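Local coordinates for protein glutamate--tRNA ligase, cytoplasmic (Saccharomyces cerevisiae, PDB 2HRA) that attaches glutamate to tRNA(Glu) after activating it with ATP, and joins the cofactor Arc1p through the N-terminal GST-like domain described here, at residues K107-L112 with G153-N158; N98-E103 with V140-A145; A39-N44 with G178-F183; N49-K54 with S79-I84. All blocks are in the same frame, centred on the assembly; numbering follows the deposited sequence.

Interaction 1. Residues K107-L112 with G153-N158; sequences KNFAKL and GSIIKN
Ile155 reaches from helix 152-158 toward the first turn of helix 109-122 and meets both Phe109 and Leu112, a small apolar contact between two helices in the C-terminal, all-helical half of this GST-like domain. Its CG1 lies 3.8 Å from CE1 of the Phe109 ring, and the neighbouring CD1 is 3.8 Å from Phe109 CD1, so the ethyl branch runs beside one ring bond, in an approach neither squarely over the face nor at the edge. The same CD1 methyl comes within 3.9 Å of Leu112 CD2 and thus touches two side chains at once. With CG1 anti to the carbonyl carbon (chi1 -65°) and CD1 extended beyond it, the longer branch of Ile155 spans the distance between the helices. Replacing this residue with an alanine would probably leave Leu112 CD2 and the Phe109 ring without their common partner and free the ring to turn.

In the next shell, Ile155 also rests on Ser113 and Leu116 of helix 109-122, while Leu112 packs on Asn149 and Met151. Phe109 is exposed, although its ring also touches Lys159. The region that interacts with Arc1p begins at residue 159, right after helix 152-158. What positions Phe109 is the start of its helix, where Asn108 serves as N-cap. The Lys111 N-H points nearly straight (169°) at Asn108 OD1, with Lys111 N 3.0 Å from that oxygen and tilted 19° from the carbonyl plane.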
loop_
_atom_site.group_PDB
_atom_site.type_symbol
_atom_site.label_atom_id
_atom_site.label_comp_id
_atom_site.label_asym_id
_atom_site.label_seq_id
_atom_site.Cartn_x
_atom_site.Cartn_y
_atom_site.Cartn_z
ATOM N N LYS A 107 9.900 6.904 9.685
ATOM C CA LYS A 107 9.437 7.805 10.717
ATOM C C LYS A 107 10.556 8.754 11.146
ATOM O O LYS A 107 11.125 8.647 12.240
ATOM C CB LYS A 107 8.834 7.027 11.902
ATOM C CG LYS A 107 7.473 6.330 11.559
ATOM C CD LYS A 107 6.725 6.002 12.865
ATOM C CE LYS A 107 5.395 5.239 12.666
ATOM N NZ LYS A 107 4.786 4.931 14.025
ATOM N N ASN A 108 10.854 9.679 10.229
ATOM C CA ASN A 108 11.740 10.811 10.477
ATOM C C ASN A 108 11.018 12.069 10.009
ATOM O O ASN A 108 10.695 12.220 8.834
ATOM C CB ASN A 108 13.076 10.621 9.751
ATOM C CG ASN A 108 14.040 11.765 10.000
ATOM O OD1 ASN A 108 13.809 12.888 9.543
ATOM N ND2 ASN A 108 15.131 11.501 10.750
ATOM N N PHE A 109 10.740 12.930 10.968
ATOM C CA PHE A 109 9.925 14.127 10.792
ATOM C C PHE A 109 10.410 15.063 9.675
ATOM O O PHE A 109 9.625 15.395 8.754
ATOM C CB PHE A 109 9.877 14.876 12.122
ATOM C CG PHE A 109 9.001 16.085 12.101
ATOM C CD1 PHE A 109 7.648 15.979 12.417
ATOM C CD2 PHE A 109 9.512 17.329 11.762
ATOM C CE1 PHE A 109 6.831 17.092 12.399
ATOM C CE2 PHE A 109 8.694 18.447 11.759
ATOM C CZ PHE A 109 7.351 18.321 12.085
ATOM N N ALA A 110 11.682 15.448 9.733
ATOM C CA ALA A 110 12.236 16.316 8.692
ATOM C C ALA A 110 12.176 15.648 7.323
ATOM O O ALA A 110 11.730 16.256 6.359
ATOM C CB ALA A 110 13.672 16.728 9.023
ATOM N N LYS A 111 12.599 14.389 7.248
ATOM C CA LYS A 111 12.632 13.686 5.979
ATOM C C LYS A 111 11.245 13.485 5.427
ATOM O O LYS A 111 11.018 13.620 4.199
ATOM C CB LYS A 111 13.289 12.321 6.126
ATOM C CG LYS A 111 14.768 12.381 6.414
ATOM C CD LYS A 111 15.336 10.966 6.474
ATOM C CE LYS A 111 16.826 10.916 6.657
ATOM N NZ LYS A 111 17.302 9.530 6.335
ATOM N N LEU A 112 10.323 13.119 6.313
ATOM C CA LEU A 112 8.953 12.848 5.900
ATOM C C LEU A 112 8.300 14.147 5.413
ATOM O O LEU A 112 7.583 14.174 4.436
ATOM C CB LEU A 112 8.172 12.250 7.071
ATOM C CG LEU A 112 6.763 11.722 6.801
ATOM C CD1 LEU A 112 6.769 10.692 5.646
ATOM C CD2 LEU A 112 6.149 11.107 8.061
ATOM N N GLY A 153 0.062 12.028 9.422
ATOM C CA GLY A 153 -1.230 12.681 9.513
ATOM C C GLY A 153 -1.081 14.130 9.875
ATOM O O GLY A 153 -1.594 14.999 9.187
ATOM N N SER A 154 -0.366 14.377 10.976
ATOM C CA SER A 154 -0.155 15.712 11.494
ATOM C C SER A 154 0.715 16.580 10.592
ATOM O O SER A 154 0.510 17.782 10.520
ATOM C CB SER A 154 0.484 15.626 12.877
ATOM O OG SER A 154 -0.139 14.581 13.573
ATOM N N ILE A 155 1.665 15.972 9.894
ATOM C CA ILE A 155 2.522 16.751 9.008
ATOM C C ILE A 155 1.725 17.316 7.849
ATOM O O ILE A 155 1.843 18.508 7.500
ATOM C CB ILE A 155 3.713 15.971 8.529
ATOM C CG1 ILE A 155 4.621 15.648 9.713
ATOM C CG2 ILE A 155 4.519 16.811 7.504
ATOM C CD1 ILE A 155 5.754 14.783 9.349
ATOM N N ILE A 156 0.893 16.452 7.296
ATOM C CA ILE A 156 0.058 16.777 6.179
ATOM C C ILE A 156 -0.854 17.940 6.542
ATOM O O ILE A 156 -1.099 18.829 5.743
ATOM C CB ILE A 156 -0.798 15.558 5.796
ATOM C CG1 ILE A 156 0.058 14.525 5.063
ATOM C CG2 ILE A 156 -2.034 15.986 4.969
ATOM C CD1 ILE A 156 -0.573 13.143 5.050
ATOM N N LYS A 157 -1.352 17.921 7.762
ATOM C CA LYS A 157 -2.221 18.990 8.235
ATOM C C LYS A 157 -1.457 20.282 8.496
ATOM O O LYS A 157 -1.758 21.332 7.927
ATOM C CB LYS A 157 -2.945 18.509 9.472
ATOM C CG LYS A 157 -3.629 19.606 10.230
ATOM C CD LYS A 157 -4.428 19.031 11.370
ATOM C CE LYS A 157 -4.927 20.137 12.251
ATOM N NZ LYS A 157 -5.784 21.103 11.486
ATOM N N ASN A 158 -0.422 20.184 9.314
ATOM C CA ASN A 158 0.271 21.363 9.863
ATOM C C ASN A 158 1.161 22.084 8.823
ATOM O O ASN A 158 1.442 23.273 8.956
ATOM C CB ASN A 158 1.069 20.937 11.084
ATOM C CG ASN A 158 0.174 20.742 12.319
ATOM O OD1 ASN A 158 -0.708 21.544 12.560
ATOM N ND2 ASN A 158 0.410 19.705 13.088
#

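Interaction 2. Residues N98-E103 with V140-A145; sequences NLAQKE and VACWGA
Cys142 has its SG anti to the carbonyl carbon (chi1 -66°), a rotation that sets the sulfur beside Ala100 CB at 3.8 Å; the other side chains in the contact are alanines, whose methyls are placed by the backbone alone. The worked principle is close helix packing through small residues. Ala100, on helix 90-104, projects its methyl at helix 137-148, where it sits among Ala141, Cys142 and Ala145. Ala141 CB is 3.8 Å from Ala100 CB and Ala145 CB 3.9 Å, while the nearest atom of all is a backbone one, Ala141 O, 3.2 Å from Ala100 CB. In return, Ala145 CB lies 3.5 Å from Ala100 O.

The short helical segments run nearly parallel, crossing at 26° with their axes 8.1 Å apart, and the CA atoms of Ala100 and Cys142 are only 4.7 Å apart. On its far side helix 137-148 carries Trp143, which stacks on Tyr168 and gives its indole N-H to Tyr168 O. All four touching residues are buried near the centre of the domain. The interface is made of methyls, one thiol and backbone carbonyls, so the contact rests on van der Waals fit and would probably not admit larger side chains at these positions.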
loop_
_atom_site.group_PDB
_atom_site.type_symbol
_atom_site.label_atom_id
_atom_site.label_comp_id
_atom_site.label_asym_id
_atom_site.label_seq_id
_atom_site.Cartn_x
_atom_site.Cartn_y
_atom_site.Cartn_z
ATOM N N ASN A 98 9.510 3.878 -5.462
ATOM C CA ASN A 98 10.734 4.064 -4.670
ATOM C C ASN A 98 10.552 5.062 -3.541
ATOM O O ASN A 98 10.968 4.812 -2.402
ATOM C CB ASN A 98 11.882 4.518 -5.569
ATOM C CG ASN A 98 12.374 3.416 -6.496
ATOM O OD1 ASN A 98 12.199 2.222 -6.226
ATOM N ND2 ASN A 98 13.006 3.809 -7.593
ATOM N N LEU A 99 9.951 6.213 -3.836
ATOM C CA LEU A 99 9.697 7.210 -2.788
ATOM C C LEU A 99 8.855 6.639 -1.650
ATOM O O LEU A 99 9.138 6.862 -0.470
ATOM C CB LEU A 99 8.980 8.453 -3.359
ATOM C CG LEU A 99 8.770 9.561 -2.307
ATOM C CD1 LEU A 99 10.098 10.205 -1.901
ATOM C CD2 LEU A 99 7.772 10.608 -2.769
ATOM N N ALA A 100 7.810 5.890 -2.004
ATOM C CA ALA A 100 6.932 5.315 -1.008
ATOM C C ALA A 100 7.695 4.314 -0.138
ATOM O O ALA A 100 7.612 4.342 1.077
ATOM C CB ALA A 100 5.708 4.619 -1.704
ATOM N N GLN A 101 8.471 3.450 -0.770
ATOM C CA GLN A 101 9.063 2.314 -0.065
ATOM C C GLN A 101 10.337 2.699 0.632
ATOM O O GLN A 101 10.690 2.081 1.612
ATOM C CB GLN A 101 9.326 1.136 -1.024
ATOM C CG GLN A 101 8.060 0.599 -1.686
ATOM C CD GLN A 101 8.207 -0.794 -2.326
ATOM O OE1 GLN A 101 8.800 -0.958 -3.394
ATOM N NE2 GLN A 101 7.600 -1.782 -1.693
ATOM N N LYS A 102 11.029 3.712 0.120
ATOM C CA LYS A 102 12.295 4.160 0.693
ATOM C C LYS A 102 12.166 5.374 1.588
ATOM O O LYS A 102 12.996 5.571 2.464
ATOM C CB LYS A 102 13.297 4.478 -0.406
ATOM C CG LYS A 102 13.729 3.272 -1.188
ATOM C CD LYS A 102 14.467 3.669 -2.443
ATOM C CE LYS A 102 14.737 2.451 -3.334
ATOM N NZ LYS A 102 15.886 2.706 -4.246
ATOM N N GLU A 103 11.142 6.199 1.368
ATOM C CA GLU A 103 11.047 7.454 2.090
ATOM C C GLU A 103 9.755 7.643 2.883
ATOM O O GLU A 103 9.830 8.011 4.049
ATOM C CB GLU A 103 11.308 8.624 1.140
ATOM C CG GLU A 103 12.429 8.342 0.156
ATOM C CD GLU A 103 13.295 9.527 -0.083
ATOM O OE1 GLU A 103 12.737 10.547 -0.537
ATOM O OE2 GLU A 103 14.526 9.446 0.181
ATOM N N VAL A 140 -0.829 3.375 -5.298
ATOM C CA VAL A 140 -1.023 2.261 -4.365
ATOM C C VAL A 140 0.122 2.206 -3.382
ATOM O O VAL A 140 -0.072 2.067 -2.175
ATOM C CB VAL A 140 -1.172 0.927 -5.146
ATOM C CG1 VAL A 140 -1.219 -0.252 -4.229
ATOM C CG2 VAL A 140 -2.423 0.970 -6.035
ATOM N N ALA A 141 1.323 2.355 -3.900
ATOM C CA ALA A 141 2.501 2.315 -3.071
ATOM C C ALA A 141 2.548 3.492 -2.113
ATOM O O ALA A 141 2.873 3.305 -0.930
ATOM C CB ALA A 141 3.764 2.253 -3.947
ATOM N N CYS A 142 2.225 4.705 -2.593
ATOM C CA CYS A 142 2.291 5.877 -1.724
ATOM C C CYS A 142 1.170 5.878 -0.710
ATOM O O CYS A 142 1.381 6.270 0.448
ATOM C CB CYS A 142 2.339 7.183 -2.527
ATOM S SG CYS A 142 3.855 7.396 -3.501
ATOM N N TRP A 143 -0.006 5.409 -1.099
ATOM C CA TRP A 143 -1.119 5.360 -0.154
ATOM C C TRP A 143 -0.857 4.355 0.960
ATOM O O TRP A 143 -1.027 4.670 2.145
ATOM C CB TRP A 143 -2.430 5.019 -0.823
ATOM C CG TRP A 143 -3.628 5.400 0.031
ATOM C CD1 TRP A 143 -4.322 6.544 -0.060
ATOM C CD2 TRP A 143 -4.275 4.611 1.061
ATOM N NE1 TRP A 143 -5.356 6.543 0.846
ATOM C CE2 TRP A 143 -5.336 5.372 1.555
ATOM C CE3 TRP A 143 -4.030 3.345 1.632
ATOM C CZ2 TRP A 143 -6.174 4.921 2.590
ATOM C CZ3 TRP A 143 -4.852 2.902 2.635
ATOM C CH2 TRP A 143 -5.925 3.680 3.098
ATOM N N GLY A 144 -0.431 3.161 0.581
ATOM C CA GLY A 144 -0.055 2.123 1.545
ATOM C C GLY A 144 1.033 2.567 2.491
ATOM O O GLY A 144 0.921 2.397 3.704
ATOM N N ALA A 145 2.078 3.182 1.954
ATOM C CA ALA A 145 3.172 3.702 2.773
ATOM C C ALA A 145 2.632 4.678 3.829
ATOM O O ALA A 145 2.979 4.582 5.011
ATOM C CB ALA A 145 4.243 4.364 1.890
#

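Interaction 3. Residues A39-N44 with G178-F183; sequences AARIVN and GEAHDF
Arg41 stretches from helix 34-46 so that its guanidinium lies over the start of helix 180-195, with Ala180 CA 3.8 Å above the plane and over its centre. The Ala180 methyl meets the inner part of the chain, CB being 3.8 Å from Arg41 NE. Phe183, one turn on, comes beside the outer end: its CB is 3.5 Å from Arg41 NH1, and the two side chains slide past each other in opposite directions, guanidinium and ring planes 45° apart. A bend at chi3 (63°) turns the group from its otherwise extended chain into this position.

Its polar atoms are held by the preceding turn, NE by Ile176 O and NH2 by Pro175 O. Arg41 NH2 also donates to a water 3.1 Å away, which in turn donates to Glu179 OE1 at 2.6 Å. The carboxylate, 5.0 Å from Arg41 NH2 to Glu179 OE1, is thus linked through water and not by a direct ion pair, though opposite charges at that range are likely to attract. A leucine in place of Arg41 would probably leave the carbonyls of Pro175 and Ile176 without these donors and the bridging water without its link to helix 34-46.

Joining the first helix of the thioredoxin-like half to the last helix of the helical half, this contact belongs to the interdomain interface of the GST fold.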
loop_
_atom_site.group_PDB
_atom_site.type_symbol
_atom_site.label_atom_id
_atom_site.label_comp_id
_atom_site.label_asym_id
_atom_site.label_seq_id
_atom_site.Cartn_x
_atom_site.Cartn_y
_atom_site.Cartn_z
ATOM N N ALA A 39 -2.551 -3.811 -3.553
ATOM C CA ALA A 39 -2.216 -4.314 -4.885
ATOM C C ALA A 39 -2.974 -5.601 -5.203
ATOM O O ALA A 39 -3.478 -5.778 -6.320
ATOM C CB ALA A 39 -0.707 -4.525 -5.005
ATOM N N ALA A 40 -2.980 -6.519 -4.224
ATOM C CA ALA A 40 -3.630 -7.817 -4.328
ATOM C C ALA A 40 -5.125 -7.644 -4.371
ATOM O O ALA A 40 -5.794 -8.315 -5.112
ATOM C CB ALA A 40 -3.229 -8.723 -3.143
ATOM N N ARG A 41 -5.661 -6.714 -3.590
ATOM C CA ARG A 41 -7.091 -6.429 -3.660
ATOM C C ARG A 41 -7.513 -5.894 -5.018
ATOM O O ARG A 41 -8.591 -6.242 -5.520
ATOM C CB ARG A 41 -7.502 -5.490 -2.530
ATOM C CG ARG A 41 -7.348 -6.171 -1.185
ATOM C CD ARG A 41 -7.240 -5.208 -0.015
ATOM N NE ARG A 41 -8.427 -4.373 0.197
ATOM C CZ ARG A 41 -9.520 -4.710 0.900
ATOM N NH1 ARG A 41 -9.686 -5.920 1.450
ATOM N NH2 ARG A 41 -10.502 -3.835 1.009
ATOM N N ILE A 42 -6.657 -5.070 -5.625
ATOM C CA ILE A 42 -6.921 -4.551 -6.958
ATOM C C ILE A 42 -6.921 -5.692 -7.972
ATOM O O ILE A 42 -7.820 -5.823 -8.800
ATOM C CB ILE A 42 -5.892 -3.437 -7.342
ATOM C CG1 ILE A 42 -6.089 -2.224 -6.413
ATOM C CG2 ILE A 42 -6.057 -3.064 -8.866
ATOM C CD1 ILE A 42 -4.889 -1.203 -6.359
ATOM N N VAL A 43 -5.908 -6.541 -7.884
ATOM C CA VAL A 43 -5.796 -7.683 -8.779
ATOM C C VAL A 43 -7.041 -8.596 -8.699
ATOM O O VAL A 43 -7.673 -8.928 -9.732
ATOM C CB VAL A 43 -4.521 -8.488 -8.465
ATOM C CG1 VAL A 43 -4.521 -9.817 -9.214
ATOM C CG2 VAL A 43 -3.280 -7.678 -8.799
ATOM N N ASN A 44 -7.429 -8.985 -7.489
ATOM C CA ASN A 44 -8.592 -9.880 -7.354
ATOM C C ASN A 44 -9.918 -9.206 -7.687
ATOM O O ASN A 44 -10.858 -9.890 -8.090
ATOM C CB ASN A 44 -8.683 -10.490 -5.962
ATOM C CG ASN A 44 -7.579 -11.500 -5.668
ATOM O OD1 ASN A 44 -7.111 -12.255 -6.528
ATOM N ND2 ASN A 44 -7.196 -11.545 -4.430
ATOM N N GLY A 178 -9.446 1.820 1.569
ATOM C CA GLY A 178 -9.898 2.254 2.888
ATOM C C GLY A 178 -10.409 1.177 3.840
ATOM O O GLY A 178 -10.515 1.443 5.044
ATOM N N GLU A 179 -10.770 -0.004 3.323
ATOM C CA GLU A 179 -11.155 -1.130 4.192
ATOM C C GLU A 179 -10.047 -2.196 4.319
ATOM O O GLU A 179 -10.265 -3.245 4.936
ATOM C CB GLU A 179 -12.458 -1.778 3.701
ATOM C CG GLU A 179 -13.626 -0.822 3.728
ATOM C CD GLU A 179 -14.920 -1.460 3.291
ATOM O OE1 GLU A 179 -14.928 -2.633 2.872
ATOM O OE2 GLU A 179 -15.940 -0.762 3.357
ATOM N N ALA A 180 -8.858 -1.936 3.769
ATOM C CA ALA A 180 -7.780 -2.916 3.835
ATOM C C ALA A 180 -7.362 -3.159 5.290
ATOM O O ALA A 180 -7.138 -4.298 5.696
ATOM C CB ALA A 180 -6.582 -2.482 2.981
ATOM N N HIS A 181 -7.272 -2.096 6.071
ATOM C CA HIS A 181 -6.984 -2.229 7.499
ATOM C C HIS A 181 -8.033 -3.088 8.218
ATOM O O HIS A 181 -7.688 -4.057 8.882
ATOM C CB HIS A 181 -6.876 -0.866 8.176
ATOM C CG HIS A 181 -7.001 -0.943 9.661
ATOM N ND1 HIS A 181 -5.959 -1.328 10.473
ATOM C CD2 HIS A 181 -8.060 -0.735 10.478
ATOM C CE1 HIS A 181 -6.364 -1.332 11.732
ATOM N NE2 HIS A 181 -7.637 -0.979 11.762
ATOM N N ASP A 182 -9.307 -2.721 8.100
ATOM C CA ASP A 182 -10.405 -3.532 8.664
ATOM C C ASP A 182 -10.397 -4.989 8.180
ATOM O O ASP A 182 -10.604 -5.901 8.971
ATOM C CB ASP A 182 -11.765 -2.901 8.353
ATOM C CG ASP A 182 -12.017 -1.632 9.157
ATOM O OD1 ASP A 182 -13.058 -0.979 8.908
ATOM O OD2 ASP A 182 -11.191 -1.309 10.047
ATOM N N PHE A 183 -10.143 -5.202 6.890
ATOM C CA PHE A 183 -9.983 -6.550 6.372
ATOM C C PHE A 183 -8.881 -7.299 7.095
ATOM O O PHE A 183 -9.033 -8.450 7.483
ATOM C CB PHE A 183 -9.643 -6.559 4.882
ATOM C CG PHE A 183 -9.170 -7.909 4.401
ATOM C CD1 PHE A 183 -10.086 -8.918 4.121
ATOM C CD2 PHE A 183 -7.824 -8.191 4.295
ATOM C CE1 PHE A 183 -9.652 -10.169 3.720
ATOM C CE2 PHE A 183 -7.394 -9.455 3.889
ATOM C CZ PHE A 183 -8.304 -10.430 3.600
HETATM O O HOH W 1 -13.546 -4.260 1.352
#

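Interaction 4. Residues N49-K54 with S79-I84; sequences NSIAIK and SKFAAI
Phe81, the first residue after helix 73-80, carries its ring to the start of strand 51-56, and can be followed outward atom by atom. CB points toward the strand, with CG anti to the carbonyl carbon (chi1 -63°), which leads the ring against Ser50 and Ile51. Along one side of the ring, Phe81 CD1 is 4.0 Å from Ile51 CD1, and Phe81 CE1 comes to 3.5 Å from the same methyl. At the tip, Phe81 CZ meets Ile51 CG1 at 3.5 Å and lies 3.9 Å from Ser50 O. On the other side, Phe81 CE2 touches Ser50 CB at 3.8 Å. Both partners approach the ring obliquely, while CG of the adjacent Lys80 lies 4.2 Å above one face, offset toward the rim.

The strand residues are fixed by polar bonds outside the contact: Ser50 OG pairs with Ala47 O, and Asn44 bonds to Ser50 N and Ile51 O. Ile51 also packs on Leu23 of strand 21-26 and on Ala40 and Val43 of helix 34-46, so the ring extends an apolar cluster lying between sheet and helix. Joining helix 34-46, the parallel strand 51-56 beside strand 21-26, and the end of helix 73-80, the arrangement belongs to the thioredoxin-like N-terminal half of a GST fold.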
loop_
_atom_site.group_PDB
_atom_site.type_symbol
_atom_site.label_atom_id
_atom_site.label_comp_id
_atom_site.label_asym_id
_atom_site.label_seq_id
_atom_site.Cartn_x
_atom_site.Cartn_y
_atom_site.Cartn_z
ATOM N N ASN A 49 -9.730 -14.498 -7.846
ATOM C CA ASN A 49 -9.010 -15.722 -7.552
ATOM C C ASN A 49 -7.610 -15.737 -8.150
ATOM O O ASN A 49 -7.078 -16.803 -8.451
ATOM C CB ASN A 49 -9.785 -16.934 -8.043
ATOM C CG ASN A 49 -9.290 -18.215 -7.437
ATOM O OD1 ASN A 49 -9.022 -19.185 -8.142
ATOM N ND2 ASN A 49 -9.124 -18.214 -6.114
ATOM N N SER A 50 -7.010 -14.566 -8.320
ATOM C CA SER A 50 -5.647 -14.493 -8.870
ATOM C C SER A 50 -4.593 -14.678 -7.774
ATOM O O SER A 50 -3.520 -15.272 -8.009
ATOM C CB SER A 50 -5.453 -13.189 -9.658
ATOM O OG SER A 50 -6.067 -13.317 -10.951
ATOM N N ILE A 51 -4.931 -14.202 -6.574
ATOM C CA ILE A 51 -4.021 -14.203 -5.425
ATOM C C ILE A 51 -4.805 -14.627 -4.192
ATOM O O ILE A 51 -5.839 -14.040 -3.882
ATOM C CB ILE A 51 -3.450 -12.796 -5.139
ATOM C CG1 ILE A 51 -2.732 -12.249 -6.374
ATOM C CG2 ILE A 51 -2.477 -12.818 -3.949
ATOM C CD1 ILE A 51 -2.377 -10.774 -6.272
ATOM N N ALA A 52 -4.303 -15.637 -3.497
ATOM C CA ALA A 52 -4.883 -16.104 -2.252
ATOM C C ALA A 52 -4.142 -15.393 -1.127
ATOM O O ALA A 52 -2.920 -15.381 -1.118
ATOM C CB ALA A 52 -4.718 -17.616 -2.135
ATOM N N ILE A 53 -4.871 -14.760 -0.216
ATOM C CA ILE A 53 -4.254 -13.995 0.852
ATOM C C ILE A 53 -4.132 -14.901 2.063
ATOM O O ILE A 53 -5.067 -15.599 2.404
ATOM C CB ILE A 53 -5.053 -12.721 1.175
ATOM C CG1 ILE A 53 -5.077 -11.812 -0.059
ATOM C CG2 ILE A 53 -4.457 -12.007 2.369
ATOM C CD1 ILE A 53 -5.978 -10.601 0.067
ATOM N N LYS A 54 -2.958 -14.923 2.670
ATOM C CA LYS A 54 -2.687 -15.763 3.830
ATOM C C LYS A 54 -2.124 -14.862 4.922
ATOM O O LYS A 54 -1.414 -13.907 4.627
ATOM C CB LYS A 54 -1.682 -16.857 3.490
ATOM C CG LYS A 54 -1.459 -17.880 4.612
ATOM C CD LYS A 54 0.003 -18.292 4.732
ATOM C CE LYS A 54 0.247 -19.239 5.914
ATOM N NZ LYS A 54 0.264 -18.538 7.247
ATOM N N SER A 79 4.637 -6.666 -11.408
ATOM C CA SER A 79 5.224 -7.191 -12.633
ATOM C C SER A 79 4.601 -8.530 -13.032
ATOM O O SER A 79 4.464 -8.847 -14.232
ATOM C CB SER A 79 6.734 -7.328 -12.429
ATOM O OG SER A 79 7.299 -8.086 -13.474
ATOM N N LYS A 80 4.225 -9.313 -12.026
ATOM C CA LYS A 80 3.521 -10.576 -12.234
ATOM C C LYS A 80 2.144 -10.305 -12.808
ATOM O O LYS A 80 1.685 -11.031 -13.701
ATOM C CB LYS A 80 3.361 -11.310 -10.911
ATOM C CG LYS A 80 3.049 -12.783 -11.011
ATOM C CD LYS A 80 2.664 -13.294 -9.621
ATOM C CE LYS A 80 3.163 -14.678 -9.338
ATOM N NZ LYS A 80 2.389 -15.709 -10.086
ATOM N N PHE A 81 1.472 -9.285 -12.282
ATOM C CA PHE A 81 0.132 -8.956 -12.762
ATOM C C PHE A 81 0.160 -7.709 -13.630
ATOM O O PHE A 81 -0.614 -6.776 -13.434
ATOM C CB PHE A 81 -0.833 -8.856 -11.583
ATOM C CG PHE A 81 -0.984 -10.155 -10.846
ATOM C CD1 PHE A 81 -0.314 -10.386 -9.666
ATOM C CD2 PHE A 81 -1.755 -11.178 -11.385
ATOM C CE1 PHE A 81 -0.435 -11.584 -9.010
ATOM C CE2 PHE A 81 -1.875 -12.377 -10.737
ATOM C CZ PHE A 81 -1.208 -12.584 -9.548
ATOM N N ALA A 82 1.046 -7.732 -14.627
ATOM C CA ALA A 82 1.289 -6.556 -15.468
ATOM C C ALA A 82 0.065 -6.153 -16.290
ATOM O O ALA A 82 -0.124 -4.970 -16.575
ATOM C CB ALA A 82 2.483 -6.803 -16.378
ATOM N N ALA A 83 -0.773 -7.135 -16.624
ATOM C CA ALA A 83 -2.052 -6.906 -17.294
ATOM C C ALA A 83 -2.964 -5.973 -16.529
ATOM O O ALA A 83 -3.685 -5.188 -17.141
ATOM C CB ALA A 83 -2.779 -8.243 -17.541
ATOM N N ILE A 84 -2.937 -6.067 -15.197
ATOM C CA ILE A 84 -3.716 -5.190 -14.332
ATOM C C ILE A 84 -3.032 -3.835 -14.110
ATOM O O ILE A 84 -3.665 -2.785 -14.238
ATOM C CB ILE A 84 -4.030 -5.892 -12.970
ATOM C CG1 ILE A 84 -4.963 -7.095 -13.273
ATOM C CG2 ILE A 84 -4.618 -4.880 -11.918
ATOM C CD1 ILE A 84 -5.612 -7.711 -12.060
#

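The four contacts sample the GST-like domain from its centre outward. Interaction 2 is the core one, all four touching residues buried, and it fits methyls against backbone; interaction 1, also helix on helix and farther from the centre, uses longer side chains and includes an exposed ring. Interactions 3 and 4 are partly buried. Interaction 3 alone brings a charged group and a bridging water into the contact, whereas interaction 4 places an aromatic ring against a strand. Helix 34-46 ties these together: Ile42 packs on Val140 of interaction 2, and Asn44 hydrogen-bonds the strand of interaction 4. Interaction 1 shares no contact with interactions 3 and 4, lying across the chain's centre from both.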